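PDB 2FFM: SAV1430, which is of unknown function but belongs to the Nfu/NifU N-terminal family, consistent with a scaffold role in iron-sulfur cluster assembly. Local coordinates for residues K52-F55 with F60-V63; P39-D44 with I54-D59. All coordinates share one frame; numbering follows the deposited sequence.

Contact 1: K52-F55 with F60-V63; sequences KSIF and FISV
Ile-54 lays its CD1 methyl against both branches of Val-63, with 3.3 Å from Ile-54 CD1 to Val-63 CG2, the two side chains running side by side and pointing the same way. They belong to a beta hairpin, strand 51-57 turning back into strand 60-65 within an antiparallel sheet, and they occupy its non-hydrogen-bonded position on the face that helix 40-46 covers. The two branches of Ile-54 divide the work. CG1, beside the backbone N (chi1 -60°), carries CD1 toward Val-63, while Ile-54 CG2 is directed the other way along the strand and meets Ile-61 CB at 4.0 Å. On the reverse face stand Phe-55 and Ser-62, the hydrogen-bonded pair. Ser-62 CB lies at the edge of the Phe-55 ring, close to its plane, and a looser apolar contact joins Phe-55 CD2 to Phe-60 CE2 at 4.3 Å. Lys-16 of strand 14-19 makes a cation-pi contact with Phe-60. Farther along, Lys-52 and Ser-53 both face Asp-64, forming a classic beta bulge. The backbones of Phe-55 and Ser-62 grip each other twice. Phe-55 N donates to Ser-62 O at 2.8 Å, and in return Ser-62 N donates to Phe-55 O at 2.6 Å.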
ATOM      1  N   LYS A  52      -3.090  -0.566   7.996  1.00 30.80           N
ATOM      2  CA  LYS A  52      -3.856   0.504   8.626  1.00 32.61           C
ATOM      3  C   LYS A  52      -4.405   1.486   7.583  1.00 31.05           C
ATOM      4  O   LYS A  52      -5.603   1.738   7.539  1.00 29.28           O
ATOM      5  CB  LYS A  52      -2.980   1.248   9.649  1.00 35.55           C
ATOM      6  CG  LYS A  52      -3.648   2.483  10.274  1.00 40.49           C
ATOM      7  CD  LYS A  52      -4.657   2.115  11.363  1.00 45.22           C
ATOM      8  CE  LYS A  52      -4.017   2.166  12.752  1.00 47.74           C
ATOM      9  NZ  LYS A  52      -2.766   1.346  12.812  1.00 49.08           N
ATOM     10  N   SER A  53      -3.527   2.044   6.754  1.00 31.57           N
ATOM     11  CA  SER A  53      -3.954   2.985   5.722  1.00 32.89           C
ATOM     12  C   SER A  53      -3.012   2.901   4.537  1.00 31.31           C
ATOM     13  O   SER A  53      -1.992   2.214   4.593  1.00 30.64           O
ATOM     14  CB  SER A  53      -3.947   4.425   6.246  1.00 34.49           C
ATOM     15  OG  SER A  53      -2.635   4.963   6.195  1.00 36.03           O
ATOM     16  N   ILE A  54      -3.351   3.631   3.478  1.00 30.34           N
ATOM     17  CA  ILE A  54      -2.547   3.655   2.261  1.00 29.59           C
ATOM     18  C   ILE A  54      -2.443   5.061   1.690  1.00 28.43           C
ATOM     19  O   ILE A  54      -3.448   5.733   1.504  1.00 29.13           O
ATOM     20  CB  ILE A  54      -3.161   2.743   1.162  1.00 30.59           C
ATOM     21  CG1 ILE A  54      -3.231   1.302   1.658  1.00 29.28           C
ATOM     22  CG2 ILE A  54      -2.330   2.817  -0.117  1.00 27.04           C
ATOM     23  CD1 ILE A  54      -1.878   0.733   2.000  1.00 34.91           C
ATOM     24  N   PHE A  55      -1.221   5.508   1.431  1.00 28.95           N
ATOM     25  CA  PHE A  55      -1.001   6.818   0.832  1.00 27.47           C
ATOM     26  C   PHE A  55      -0.593   6.511  -0.593  1.00 27.96           C
ATOM     27  O   PHE A  55       0.402   5.830  -0.814  1.00 26.12           O
ATOM     28  CB  PHE A  55       0.132   7.570   1.528  1.00 25.59           C
ATOM     29  CG  PHE A  55       0.430   8.921   0.925  1.00 22.87           C
ATOM     30  CD1 PHE A  55      -0.520   9.937   0.951  1.00 20.06           C
ATOM     31  CD2 PHE A  55       1.682   9.191   0.373  1.00 20.91           C
ATOM     32  CE1 PHE A  55      -0.226  11.205   0.445  1.00 21.33           C
ATOM     33  CE2 PHE A  55       1.985  10.455  -0.136  1.00 20.46           C
ATOM     34  CZ  PHE A  55       1.031  11.464  -0.100  1.00 20.44           C
ATOM     35  N   PHE A  60       3.941   5.482  -6.542  1.00 38.42           N
ATOM     36  CA  PHE A  60       4.132   4.662  -5.344  1.00 35.70           C
ATOM     37  C   PHE A  60       3.030   4.781  -4.309  1.00 32.96           C
ATOM     38  O   PHE A  60       2.303   5.769  -4.261  1.00 33.79           O
ATOM     39  CB  PHE A  60       5.458   5.028  -4.650  1.00 34.83           C
ATOM     40  CG  PHE A  60       5.438   6.373  -3.971  1.00 34.10           C
ATOM     41  CD1 PHE A  60       5.876   7.514  -4.638  1.00 35.11           C
ATOM     42  CD2 PHE A  60       4.941   6.508  -2.673  1.00 33.91           C
ATOM     43  CE1 PHE A  60       5.827   8.770  -4.025  1.00 34.70           C
ATOM     44  CE2 PHE A  60       4.886   7.755  -2.051  1.00 34.73           C
ATOM     45  CZ  PHE A  60       5.328   8.893  -2.729  1.00 34.92           C
ATOM     46  N   ILE A  61       2.924   3.756  -3.472  1.00 29.23           N
ATOM     47  CA  ILE A  61       1.961   3.759  -2.390  1.00 26.30           C
ATOM     48  C   ILE A  61       2.731   3.527  -1.100  1.00 26.63           C
ATOM     49  O   ILE A  61       3.621   2.678  -1.037  1.00 27.47           O
ATOM     50  CB  ILE A  61       0.893   2.646  -2.506  1.00 24.64           C
ATOM     51  CG1 ILE A  61       1.557   1.281  -2.562  1.00 27.96           C
ATOM     52  CG2 ILE A  61       0.018   2.888  -3.689  1.00 24.40           C
ATOM     53  CD1 ILE A  61       0.558   0.116  -2.553  1.00 29.23           C
ATOM     54  N   SER A  62       2.415   4.309  -0.079  1.00 26.54           N
ATOM     55  CA  SER A  62       3.049   4.139   1.213  1.00 24.28           C
ATOM     56  C   SER A  62       2.000   3.483   2.094  1.00 23.99           C
ATOM     57  O   SER A  62       0.954   4.060   2.408  1.00 20.33           O
ATOM     58  CB  SER A  62       3.486   5.479   1.792  1.00 23.77           C
ATOM     59  OG  SER A  62       4.724   5.888   1.248  1.00 23.23           O
ATOM     60  N   VAL A  63       2.302   2.252   2.466  1.00 23.13           N
ATOM     61  CA  VAL A  63       1.432   1.442   3.284  1.00 26.60           C
ATOM     62  C   VAL A  63       1.800   1.575   4.761  1.00 28.74           C
ATOM     63  O   VAL A  63       2.975   1.529   5.115  1.00 31.34           O
ATOM     64  CB  VAL A  63       1.559  -0.023   2.832  1.00 25.55           C
ATOM     65  CG1 VAL A  63       0.652  -0.920   3.648  1.00 26.31           C
ATOM     66  CG2 VAL A  63       1.236  -0.117   1.351  1.00 23.06           C
TER

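Contact 2: P39-D44 with I54-D59; sequences PAFIND and IFHVMD
The short axes of helix 40-44 and strand 54-57 run nearly antiparallel, at 159°, and pass 10.8 Å apart, a spacing bridged by side chains alone. This is helix-on-sheet packing in an alpha-beta fold: the helix, with Pro-39 at its N-cap position, lies over one face of the antiparallel sheet, and Phe-41 and Ile-42 reach down from it to Ile-54 and His-56. The CB of Ile-42 points toward the strand, and CG1 is set beside the backbone N (chi1 -67°). Ile-42 CD1 thereby touches both strand residues, lying 4.3 Å from Ile-54 CG2. The same methyl, Ile-42 CD1, is 4.1 Å from His-56 ND1 and approaches the imidazole obliquely, as an apolar neighbour of the ring. Ile-42 CG1 also lies over one face of the Phe-41 ring, displaced toward the rim and 3.6 Å above the plane. The CB of Phe-41 does not point at the strand, yet its ring is brought round to it by a chi1 of 80°, which sets CG between the backbone N and the carbonyl carbon. Strand 29-31 borders the same contact, with Tyr-31 touching Pro-39, Ile-42 and His-56, while Ile-45 and Leu-46 farther along the helix continue the packing on Ile-54. Where the two aromatic side chains cross at about a right angle, the CE1 corner of His-56 comes to the edge of the Phe-41 ring, in its plane, 4.0 Å from Phe-41 CZ.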
ATOM      1  N   PRO A  39      -9.610   2.079  -6.297  1.00 24.46           N
ATOM      2  CA  PRO A  39      -9.147   1.061  -7.248  1.00 25.55           C
ATOM      3  C   PRO A  39      -9.243  -0.324  -6.573  1.00 22.91           C
ATOM      4  O   PRO A  39      -9.163  -0.427  -5.351  1.00 21.89           O
ATOM      5  CB  PRO A  39      -7.696   1.474  -7.515  1.00 24.87           C
ATOM      6  CG  PRO A  39      -7.724   2.952  -7.317  1.00 22.71           C
ATOM      7  CD  PRO A  39      -8.572   3.104  -6.082  1.00 23.17           C
ATOM      8  N   ALA A  40      -9.404  -1.376  -7.366  1.00 22.56           N
ATOM      9  CA  ALA A  40      -9.528  -2.724  -6.819  1.00 22.51           C
ATOM     10  C   ALA A  40      -8.317  -3.178  -6.031  1.00 22.92           C
ATOM     11  O   ALA A  40      -8.456  -3.680  -4.909  1.00 24.51           O
ATOM     12  CB  ALA A  40      -9.809  -3.724  -7.927  1.00 22.30           C
ATOM     13  N   PHE A  41      -7.125  -3.021  -6.601  1.00 21.90           N
ATOM     14  CA  PHE A  41      -5.944  -3.470  -5.885  1.00 23.63           C
ATOM     15  C   PHE A  41      -5.857  -2.740  -4.542  1.00 23.53           C
ATOM     16  O   PHE A  41      -5.386  -3.307  -3.557  1.00 24.92           O
ATOM     17  CB  PHE A  41      -4.667  -3.298  -6.737  1.00 23.49           C
ATOM     18  CG  PHE A  41      -4.118  -1.916  -6.748  1.00 23.45           C
ATOM     19  CD1 PHE A  41      -4.566  -0.979  -7.676  1.00 24.62           C
ATOM     20  CD2 PHE A  41      -3.174  -1.537  -5.799  1.00 22.53           C
ATOM     21  CE1 PHE A  41      -4.073   0.325  -7.666  1.00 24.76           C
ATOM     22  CE2 PHE A  41      -2.669  -0.242  -5.770  1.00 23.31           C
ATOM     23  CZ  PHE A  41      -3.119   0.697  -6.700  1.00 24.20           C
ATOM     24  N   ILE A  42      -6.364  -1.507  -4.494  1.00 23.42           N
ATOM     25  CA  ILE A  42      -6.360  -0.719  -3.261  1.00 24.51           C
ATOM     26  C   ILE A  42      -7.250  -1.325  -2.167  1.00 27.06           C
ATOM     27  O   ILE A  42      -6.893  -1.295  -0.980  1.00 28.41           O
ATOM     28  CB  ILE A  42      -6.821   0.727  -3.513  1.00 22.78           C
ATOM     29  CG1 ILE A  42      -5.795   1.460  -4.390  1.00 22.46           C
ATOM     30  CG2 ILE A  42      -7.036   1.435  -2.198  1.00 17.35           C
ATOM     31  CD1 ILE A  42      -4.469   1.757  -3.711  1.00 24.02           C
ATOM     32  N   ASN A  43      -8.407  -1.866  -2.548  1.00 26.18           N
ATOM     33  CA  ASN A  43      -9.291  -2.485  -1.554  1.00 26.28           C
ATOM     34  C   ASN A  43      -8.718  -3.828  -1.117  1.00 25.98           C
ATOM     35  O   ASN A  43      -8.928  -4.260   0.007  1.00 22.89           O
ATOM     36  CB  ASN A  43     -10.700  -2.728  -2.117  1.00 25.32           C
ATOM     37  CG  ASN A  43     -11.465  -1.451  -2.369  1.00 24.78           C
ATOM     38  OD1 ASN A  43     -12.291  -1.388  -3.284  1.00 21.78           O
ATOM     39  ND2 ASN A  43     -11.208  -0.427  -1.556  1.00 22.74           N
ATOM     40  N   ASP A  44      -8.005  -4.499  -2.014  1.00 28.08           N
ATOM     41  CA  ASP A  44      -7.454  -5.780  -1.632  1.00 30.75           C
ATOM     42  C   ASP A  44      -6.344  -5.604  -0.620  1.00 30.35           C
ATOM     43  O   ASP A  44      -6.203  -6.415   0.285  1.00 32.07           O
ATOM     44  CB  ASP A  44      -6.966  -6.556  -2.853  1.00 31.91           C
ATOM     45  CG  ASP A  44      -8.119  -7.055  -3.726  1.00 34.65           C
ATOM     46  OD1 ASP A  44      -9.290  -7.055  -3.261  1.00 35.86           O
ATOM     47  OD2 ASP A  44      -7.859  -7.463  -4.878  1.00 36.30           O
ATOM     48  N   ILE A  54      -3.351   3.631   3.478  1.00 30.34           N
ATOM     49  CA  ILE A  54      -2.547   3.655   2.261  1.00 29.59           C
ATOM     50  C   ILE A  54      -2.443   5.061   1.690  1.00 28.43           C
ATOM     51  O   ILE A  54      -3.448   5.733   1.504  1.00 29.13           O
ATOM     52  CB  ILE A  54      -3.161   2.743   1.162  1.00 30.59           C
ATOM     53  CG1 ILE A  54      -3.231   1.302   1.658  1.00 29.28           C
ATOM     54  CG2 ILE A  54      -2.330   2.817  -0.117  1.00 27.04           C
ATOM     55  CD1 ILE A  54      -1.878   0.733   2.000  1.00 34.91           C
ATOM     56  N   PHE A  55      -1.221   5.508   1.431  1.00 28.95           N
ATOM     57  CA  PHE A  55      -1.001   6.818   0.832  1.00 27.47           C
ATOM     58  C   PHE A  55      -0.593   6.511  -0.593  1.00 27.96           C
ATOM     59  O   PHE A  55       0.402   5.830  -0.814  1.00 26.12           O
ATOM     60  CB  PHE A  55       0.132   7.570   1.528  1.00 25.59           C
ATOM     61  CG  PHE A  55       0.430   8.921   0.925  1.00 22.87           C
ATOM     62  CD1 PHE A  55      -0.520   9.937   0.951  1.00 20.06           C
ATOM     63  CD2 PHE A  55       1.682   9.191   0.373  1.00 20.91           C
ATOM     64  CE1 PHE A  55      -0.226  11.205   0.445  1.00 21.33           C
ATOM     65  CE2 PHE A  55       1.985  10.455  -0.136  1.00 20.46           C
ATOM     66  CZ  PHE A  55       1.031  11.464  -0.100  1.00 20.44           C
ATOM     67  N   HIS A  56      -1.362   7.012  -1.555  1.00 29.88           N
ATOM     68  CA  HIS A  56      -1.093   6.760  -2.964  1.00 30.92           C
ATOM     69  C   HIS A  56      -0.859   8.044  -3.750  1.00 31.70           C
ATOM     70  O   HIS A  56      -1.743   8.896  -3.826  1.00 32.98           O
ATOM     71  CB  HIS A  56      -2.270   6.000  -3.587  1.00 30.87           C
ATOM     72  CG  HIS A  56      -2.006   5.526  -4.981  1.00 30.27           C
ATOM     73  ND1 HIS A  56      -2.990   4.982  -5.778  1.00 29.32           N
ATOM     74  CD2 HIS A  56      -0.868   5.492  -5.711  1.00 31.13           C
ATOM     75  CE1 HIS A  56      -2.466   4.629  -6.937  1.00 30.48           C
ATOM     76  NE2 HIS A  56      -1.179   4.928  -6.923  1.00 31.97           N
ATOM     77  N   VAL A  57       0.319   8.170  -4.358  1.00 32.23           N
ATOM     78  CA  VAL A  57       0.640   9.366  -5.134  1.00 33.22           C
ATOM     79  C   VAL A  57       1.761   9.128  -6.133  1.00 34.07           C
ATOM     80  O   VAL A  57       2.743   8.479  -5.810  1.00 35.90           O
ATOM     81  CB  VAL A  57       1.048  10.532  -4.213  1.00 31.93           C
ATOM     82  CG1 VAL A  57       2.372  10.236  -3.553  1.00 31.86           C
ATOM     83  CG2 VAL A  57       1.112  11.814  -5.010  1.00 33.04           C
HETATM   84  N   MSE A  58       1.617   9.652  -7.344  1.00 36.42           N
HETATM   85  CA  MSE A  58       2.644   9.477  -8.361  1.00 41.34           C
HETATM   86  C   MSE A  58       2.832   7.992  -8.727  1.00 41.79           C
HETATM   87  O   MSE A  58       1.883   7.335  -9.165  1.00 43.17           O
HETATM   88  CB  MSE A  58       3.976  10.098  -7.880  1.00 46.38           C
HETATM   89  CG  MSE A  58       3.977  11.651  -7.819  1.00 54.34           C
HETATM   90 SE   MSE A  58       5.592  12.502  -7.048  1.00 66.59          SE
HETATM   91  CE  MSE A  58       4.997  12.821  -5.240  1.00 62.17           C
ATOM     92  N   ASP A  59       4.043   7.466  -8.546  1.00 41.34           N
ATOM     93  CA  ASP A  59       4.356   6.069  -8.884  1.00 40.98           C
ATOM     94  C   ASP A  59       4.566   5.159  -7.672  1.00 39.97           C
ATOM     95  O   ASP A  59       5.288   4.163  -7.763  1.00 39.81           O
ATOM     96  CB  ASP A  59       5.619   6.021  -9.753  1.00 42.22           C
ATOM     97  CG  ASP A  59       6.890   6.345  -8.966  1.00 44.06           C
ATOM     98  OD1 ASP A  59       6.843   7.240  -8.093  1.00 44.01           O
ATOM     99  OD2 ASP A  59       7.946   5.715  -9.221  1.00 45.92           O
TER

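How the contacts relate
Strand 51-57 serves both contacts, but in different chemical terms. Contact 1 combines backbone hydrogen bonds with side-chain packing and buries 301 Å² between the segments; contact 2 uses side chains only, to carry a helix, and buries 149 Å². Ile-54 takes part in both, placed between the hairpin partner and the helix, whereas Phe-55 joins contact 1 alone, on the opposite face. Ile-54, Ile-61, Val-63 and Ile-42 are buried, while Phe-55, Ser-62, Phe-41 and His-56 are partly exposed. The contacts, centred 7 Å apart, meet where Ile-61 CG2 packs on His-56 CD2 at 3.4 Å, so that packing runs on from strand 60-65 through His-56 to the helix.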